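Local coordinates for lectin-like protein (PDB 5ZBT) that is of unknown function but, as an ERGIC-53-like protein with a legume lectin-like domain, possibly binds D-mannose, at residues V100-E105 against I122-N127; A115-K120 against G143-K148. All blocks are in the same frame, centred on the assembly; numbering follows the deposited sequence.

The chain runs along strand 97-103 into a loop that returns as strand 122-127; contact 1 (100-105 with 122-127) closes this 18-residue connection by pairing the two neighbouring strands. Residues 115-120 lie in the later part of that loop. After strand 122-127 the chain passes through strand 135-142 and reaches 143-148, where contact 2 closes the longer excursion by laying this loop against 115-120. The segments alternate along the sequence, so the contacts cross and do not nest. Contact 1 lies inside the lectin sandwich, contact 2 toward its periphery, with centres 11 Å apart; Trp101 packing on Ala115 and Tyr119 joins them.

Contact 1 (V100-E105 against I122-N127); sequences VWLTEE and IGIFIN
Val100 to Leu102 pair with Ile122 to Ile124 as neighbouring antiparallel strands in one sheet of the legume-lectin beta sandwich; the short strand axes run 176° apart and approach to 4.8 Å.

Four backbone hydrogen bonds set the register. Val100 and Ile124 form one hydrogen-bonded pair, with Val100 N to Ile124 O at 2.7 Å and Ile124 N returning to Val100 O. Leu102 and Ile122 form the next, Leu102 N reaching Ile122 O at 2.9 Å and Ile122 N returning to Leu102 O. Trp101 and Gly123 between them are a non-hydrogen-bonded pair, their CA atoms 4.6 Å apart, and Trp101 CA makes a CA-H...O contact with Ile122 O.

Apolar packing divides between the two faces of the sheet. Val100, Leu102, Ile122 and Ile124 share one face, where Leu102 CD1 touches Ile124 CD1 at 3.8 Å. This face looks into the sandwich: Val100 and Ile124 both meet Ile173 of strand 170-176, in the second sheet.

Aromatic contacts occupy the other face. The Trp101 and Phe125 rings make a T-shaped stack, with planes at 64° and the Phe125 edge directed at the indole face. Trp101 CG lies beside its own backbone N (chi1 -60°), which carries the indole across Gly123, while NE1 is hydrogen-bonded to Ser211 OG. Phe125 CE1 comes over the indole near its rim, 3.4 Å from Trp101 CZ2.

Contact 2 (A115-K120 against G143-K148); sequences AYNIYK and GVDILK
Asn117 lays its CB against the CD1 methyl of Leu147, 3.7 Å away, the two side chains crossing at about a right angle. With CG between its backbone N and carbonyl carbon (chi1 46°), Asn117 turns its amide to Asp145: Asn117 ND2 gives a weak hydrogen bond to Asp145 OD1 at 2.6 Å, and the amide and carboxylate planes are 56° apart. The same OD1 accepts from Leu147 N at 3.2 Å, forming an Asx turn, so one oxygen both shapes its own loop and meets the facing one. These are two connections of the lectin sandwich, the loop leading into strand 122-127 and the one leaving strand 135-142, packed side by side and running roughly antiparallel.

Ile118 lies along one side of the 143-145 backbone: its CG1 touches Asp145 CA at 3.6 Å, and its CG2 rests near Gly143 O. One backbone hydrogen bond joins the loops, Gly143 N to Tyr119 O at 2.9 Å, with the donor 40° out of the carbonyl plane. Gly143 has positive phi, where a CB would press on the carbonyl O of the preceding residue. Toward the protein interior, the Tyr119 ring approaches Ile146 obliquely, and its OH hydrogen-bonds to Leu139 O. Ile146 CG1 also reaches Asn117 O, at 3.4 Å.

Contact 1 (V100-E105 against I122-N127)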
loop_
_atom_site.group_PDB
_atom_site.type_symbol
_atom_site.label_atom_id
_atom_site.label_comp_id
_atom_site.label_asym_id
_atom_site.label_seq_id
_atom_site.Cartn_x
_atom_site.Cartn_y
_atom_site.Cartn_z
ATOM N N VAL A 100 1.017 1.880 0.665
ATOM C CA VAL A 100 0.014 1.456 1.629
ATOM C C VAL A 100 0.289 2.198 2.931
ATOM O O VAL A 100 1.439 2.298 3.369
ATOM C CB VAL A 100 0.013 -0.065 1.829
ATOM C CG1 VAL A 100 -1.128 -0.471 2.816
ATOM C CG2 VAL A 100 -0.150 -0.755 0.496
ATOM N N TRP A 101 -0.753 2.737 3.533
ATOM C CA TRP A 101 -0.578 3.756 4.549
ATOM C C TRP A 101 -1.338 3.371 5.806
ATOM O O TRP A 101 -2.479 2.918 5.730
ATOM C CB TRP A 101 -1.073 5.117 4.042
ATOM C CG TRP A 101 -0.380 5.651 2.797
ATOM C CD1 TRP A 101 -0.602 5.277 1.488
ATOM C CD2 TRP A 101 0.607 6.695 2.754
ATOM N NE1 TRP A 101 0.196 6.022 0.645
ATOM C CE2 TRP A 101 0.946 6.897 1.398
ATOM C CE3 TRP A 101 1.240 7.482 3.739
ATOM C CZ2 TRP A 101 1.891 7.848 1.001
ATOM C CZ3 TRP A 101 2.177 8.431 3.338
ATOM C CH2 TRP A 101 2.490 8.601 1.978
ATOM N N LEU A 102 -0.705 3.562 6.960
ATOM C CA LEU A 102 -1.349 3.355 8.261
ATOM C C LEU A 102 -1.142 4.653 9.031
ATOM O O LEU A 102 -0.050 4.900 9.558
ATOM C CB LEU A 102 -0.771 2.146 8.992
ATOM C CG LEU A 102 -1.022 0.756 8.346
ATOM C CD1 LEU A 102 -0.134 0.486 7.119
ATOM C CD2 LEU A 102 -0.845 -0.376 9.353
ATOM N N THR A 103 -2.166 5.508 9.054
ATOM C CA THR A 103 -1.986 6.878 9.512
ATOM C C THR A 103 -3.040 7.288 10.525
ATOM O O THR A 103 -4.143 6.732 10.586
ATOM C CB THR A 103 -1.999 7.887 8.349
ATOM O OG1 THR A 103 -3.180 7.706 7.543
ATOM C CG2 THR A 103 -0.735 7.728 7.514
ATOM N N GLU A 104 -2.663 8.308 11.304
ATOM C CA GLU A 104 -3.535 8.877 12.326
ATOM C C GLU A 104 -4.753 9.574 11.718
ATOM O O GLU A 104 -5.824 9.596 12.340
ATOM C CB GLU A 104 -2.726 9.850 13.197
ATOM C CG GLU A 104 -3.538 10.630 14.225
ATOM C CD GLU A 104 -2.688 11.631 15.002
ATOM O OE1 GLU A 104 -2.338 11.341 16.174
ATOM O OE2 GLU A 104 -2.363 12.702 14.432
ATOM N N GLU A 105 -4.617 10.135 10.510
ATOM C CA GLU A 105 -5.721 10.771 9.797
ATOM C C GLU A 105 -5.757 10.277 8.356
ATOM O O GLU A 105 -4.795 9.681 7.858
ATOM C CB GLU A 105 -5.593 12.301 9.824
ATOM C CG GLU A 105 -5.574 12.892 11.229
ATOM C CD GLU A 105 -6.896 12.708 11.983
ATOM O OE1 GLU A 105 -7.908 12.321 11.341
ATOM O OE2 GLU A 105 -6.920 12.962 13.219
ATOM N N ILE A 122 2.707 5.434 9.185
ATOM C CA ILE A 122 3.618 4.572 8.445
ATOM C C ILE A 122 3.190 4.584 6.985
ATOM O O ILE A 122 1.995 4.446 6.683
ATOM C CB ILE A 122 3.626 3.133 9.014
ATOM C CG1 ILE A 122 4.420 3.073 10.311
ATOM C CG2 ILE A 122 4.190 2.119 8.030
ATOM C CD1 ILE A 122 3.844 2.102 11.320
ATOM N N GLY A 123 4.149 4.794 6.093
ATOM C CA GLY A 123 3.963 4.575 4.673
ATOM C C GLY A 123 4.835 3.412 4.229
ATOM O O GLY A 123 6.031 3.364 4.545
ATOM N N ILE A 124 4.216 2.469 3.525
ATOM C CA ILE A 124 4.905 1.331 2.915
ATOM C C ILE A 124 4.835 1.534 1.409
ATOM O O ILE A 124 3.736 1.592 0.836
ATOM C CB ILE A 124 4.273 -0.011 3.333
ATOM C CG1 ILE A 124 4.166 -0.083 4.852
ATOM C CG2 ILE A 124 5.064 -1.189 2.824
ATOM C CD1 ILE A 124 2.945 -0.796 5.328
ATOM N N PHE A 125 5.999 1.654 0.767
ATOM C CA PHE A 125 6.082 2.074 -0.624
ATOM C C PHE A 125 6.760 1.004 -1.465
ATOM O O PHE A 125 7.757 0.404 -1.044
ATOM C CB PHE A 125 6.849 3.402 -0.765
ATOM C CG PHE A 125 6.379 4.485 0.179
ATOM C CD1 PHE A 125 5.031 4.809 0.277
ATOM C CD2 PHE A 125 7.281 5.171 0.969
ATOM C CE1 PHE A 125 4.593 5.810 1.143
ATOM C CE2 PHE A 125 6.851 6.165 1.851
ATOM C CZ PHE A 125 5.502 6.485 1.927
ATOM N N ILE A 126 6.208 0.767 -2.652
ATOM C CA ILE A 126 6.856 -0.009 -3.697
ATOM C C ILE A 126 7.201 0.968 -4.807
ATOM O O ILE A 126 6.303 1.579 -5.399
ATOM C CB ILE A 126 5.958 -1.137 -4.230
ATOM C CG1 ILE A 126 5.411 -2.002 -3.088
ATOM C CG2 ILE A 126 6.727 -1.985 -5.252
ATOM C CD1 ILE A 126 4.471 -3.135 -3.573
ATOM N N ASN A 127 8.488 1.139 -5.084
ATOM C CA ASN A 127 8.934 2.160 -6.026
ATOM C C ASN A 127 9.605 1.517 -7.233
ATOM O O ASN A 127 10.541 0.726 -7.074
ATOM C CB ASN A 127 9.889 3.134 -5.355
ATOM C CG ASN A 127 10.445 4.128 -6.335
ATOM O OD1 ASN A 127 9.732 5.008 -6.783
ATOM N ND2 ASN A 127 11.709 3.973 -6.706
#

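Contact 2 (A115-K120 against G143-K148)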
loop_
_atom_site.group_PDB
_atom_site.type_symbol
_atom_site.label_atom_id
_atom_site.label_comp_id
_atom_site.label_asym_id
_atom_site.label_seq_id
_atom_site.Cartn_x
_atom_site.Cartn_y
_atom_site.Cartn_z
ATOM N N ALA A 115 0.266 10.936 -2.103
ATOM C CA ALA A 115 -0.203 11.490 -0.835
ATOM C C ALA A 115 0.730 12.579 -0.314
ATOM O O ALA A 115 1.838 12.787 -0.815
ATOM C CB ALA A 115 -0.357 10.390 0.217
ATOM N N TYR A 116 0.260 13.270 0.724
ATOM C CA TYR A 116 0.981 14.419 1.260
ATOM C C TYR A 116 2.257 13.977 1.970
ATOM O O TYR A 116 2.334 12.885 2.539
ATOM C CB TYR A 116 0.086 15.220 2.225
ATOM C CG TYR A 116 0.547 16.656 2.401
ATOM C CD1 TYR A 116 0.661 17.503 1.299
ATOM C CD2 TYR A 116 0.907 17.151 3.646
ATOM C CE1 TYR A 116 1.105 18.805 1.436
ATOM C CE2 TYR A 116 1.347 18.463 3.799
ATOM C CZ TYR A 116 1.449 19.284 2.687
ATOM O OH TYR A 116 1.883 20.595 2.805
ATOM N N ASN A 117 3.258 14.850 1.960
ATOM C CA ASN A 117 4.536 14.519 2.579
ATOM C C ASN A 117 4.540 14.676 4.099
ATOM O O ASN A 117 5.458 14.172 4.753
ATOM C CB ASN A 117 5.659 15.370 1.962
ATOM C CG ASN A 117 5.279 16.843 1.842
ATOM O OD1 ASN A 117 4.296 17.189 1.195
ATOM N ND2 ASN A 117 6.050 17.707 2.472
ATOM N N ILE A 118 3.554 15.340 4.685
ATOM C CA ILE A 118 3.425 15.443 6.139
ATOM C C ILE A 118 2.278 14.545 6.575
ATOM O O ILE A 118 1.168 14.658 6.044
ATOM C CB ILE A 118 3.190 16.893 6.589
ATOM C CG1 ILE A 118 4.388 17.755 6.180
ATOM C CG2 ILE A 118 2.972 16.929 8.077
ATOM C CD1 ILE A 118 4.165 19.232 6.285
ATOM N N TYR A 119 2.554 13.637 7.517
ATOM C CA TYR A 119 1.571 12.666 7.999
ATOM C C TYR A 119 2.086 12.072 9.305
ATOM O O TYR A 119 3.268 12.190 9.635
ATOM C CB TYR A 119 1.299 11.551 6.961
ATOM C CG TYR A 119 2.482 10.650 6.671
ATOM C CD1 TYR A 119 3.438 11.009 5.725
ATOM C CD2 TYR A 119 2.641 9.434 7.334
ATOM C CE1 TYR A 119 4.535 10.182 5.454
ATOM C CE2 TYR A 119 3.731 8.594 7.062
ATOM C CZ TYR A 119 4.677 8.977 6.133
ATOM O OH TYR A 119 5.756 8.153 5.882
ATOM N N LYS A 120 1.186 11.437 10.057
ATOM C CA LYS A 120 1.585 10.737 11.277
ATOM C C LYS A 120 1.237 9.258 11.125
ATOM O O LYS A 120 0.062 8.887 11.080
ATOM C CB LYS A 120 0.940 11.355 12.516
ATOM C CG LYS A 120 1.564 10.874 13.827
ATOM C CD LYS A 120 0.826 11.434 15.057
ATOM C CE LYS A 120 1.552 12.673 15.628
ATOM N NZ LYS A 120 0.663 13.850 15.940
ATOM N N GLY A 143 4.626 13.468 11.895
ATOM C CA GLY A 143 4.028 14.755 11.582
ATOM C C GLY A 143 4.964 15.840 11.071
ATOM O O GLY A 143 4.657 17.030 11.207
ATOM N N VAL A 144 6.089 15.480 10.458
ATOM C CA VAL A 144 7.007 16.476 9.922
ATOM C C VAL A 144 7.127 16.298 8.414
ATOM O O VAL A 144 6.716 15.287 7.838
ATOM C CB VAL A 144 8.401 16.412 10.580
ATOM C CG1 VAL A 144 8.284 16.384 12.102
ATOM C CG2 VAL A 144 9.174 15.196 10.062
ATOM N N ASP A 145 7.722 17.304 7.780
ATOM C CA ASP A 145 8.001 17.281 6.348
ATOM C C ASP A 145 9.217 16.386 6.135
ATOM O O ASP A 145 10.365 16.825 6.204
ATOM C CB ASP A 145 8.236 18.694 5.832
ATOM C CG ASP A 145 8.258 18.774 4.316
ATOM O OD1 ASP A 145 8.421 17.730 3.642
ATOM O OD2 ASP A 145 8.106 19.900 3.797
ATOM N N ILE A 146 8.961 15.101 5.864
ATOM C CA ILE A 146 10.044 14.127 5.737
ATOM C C ILE A 146 10.759 14.214 4.403
ATOM O O ILE A 146 11.657 13.405 4.137
ATOM C CB ILE A 146 9.544 12.682 5.965
ATOM C CG1 ILE A 146 8.289 12.384 5.144
ATOM C CG2 ILE A 146 9.270 12.445 7.441
ATOM C CD1 ILE A 146 8.546 11.832 3.813
ATOM N N LEU A 147 10.385 15.155 3.543
ATOM C CA LEU A 147 11.215 15.479 2.394
ATOM C C LEU A 147 12.289 16.497 2.740
ATOM O O LEU A 147 13.298 16.579 2.034
ATOM C CB LEU A 147 10.349 16.001 1.240
ATOM C CG LEU A 147 9.341 15.017 0.630
ATOM C CD1 LEU A 147 8.510 15.702 -0.443
ATOM C CD2 LEU A 147 10.047 13.789 0.059
ATOM N N LYS A 148 12.095 17.257 3.823
ATOM C CA LYS A 148 13.068 18.225 4.311
ATOM C C LYS A 148 13.827 17.752 5.536
ATOM O O LYS A 148 14.996 18.117 5.699
ATOM C CB LYS A 148 12.380 19.558 4.652
ATOM C CG LYS A 148 12.414 20.589 3.522
ATOM C CD LYS A 148 11.396 21.704 3.718
ATOM C CE LYS A 148 11.551 22.365 5.076
ATOM N NZ LYS A 148 11.134 23.798 5.049
#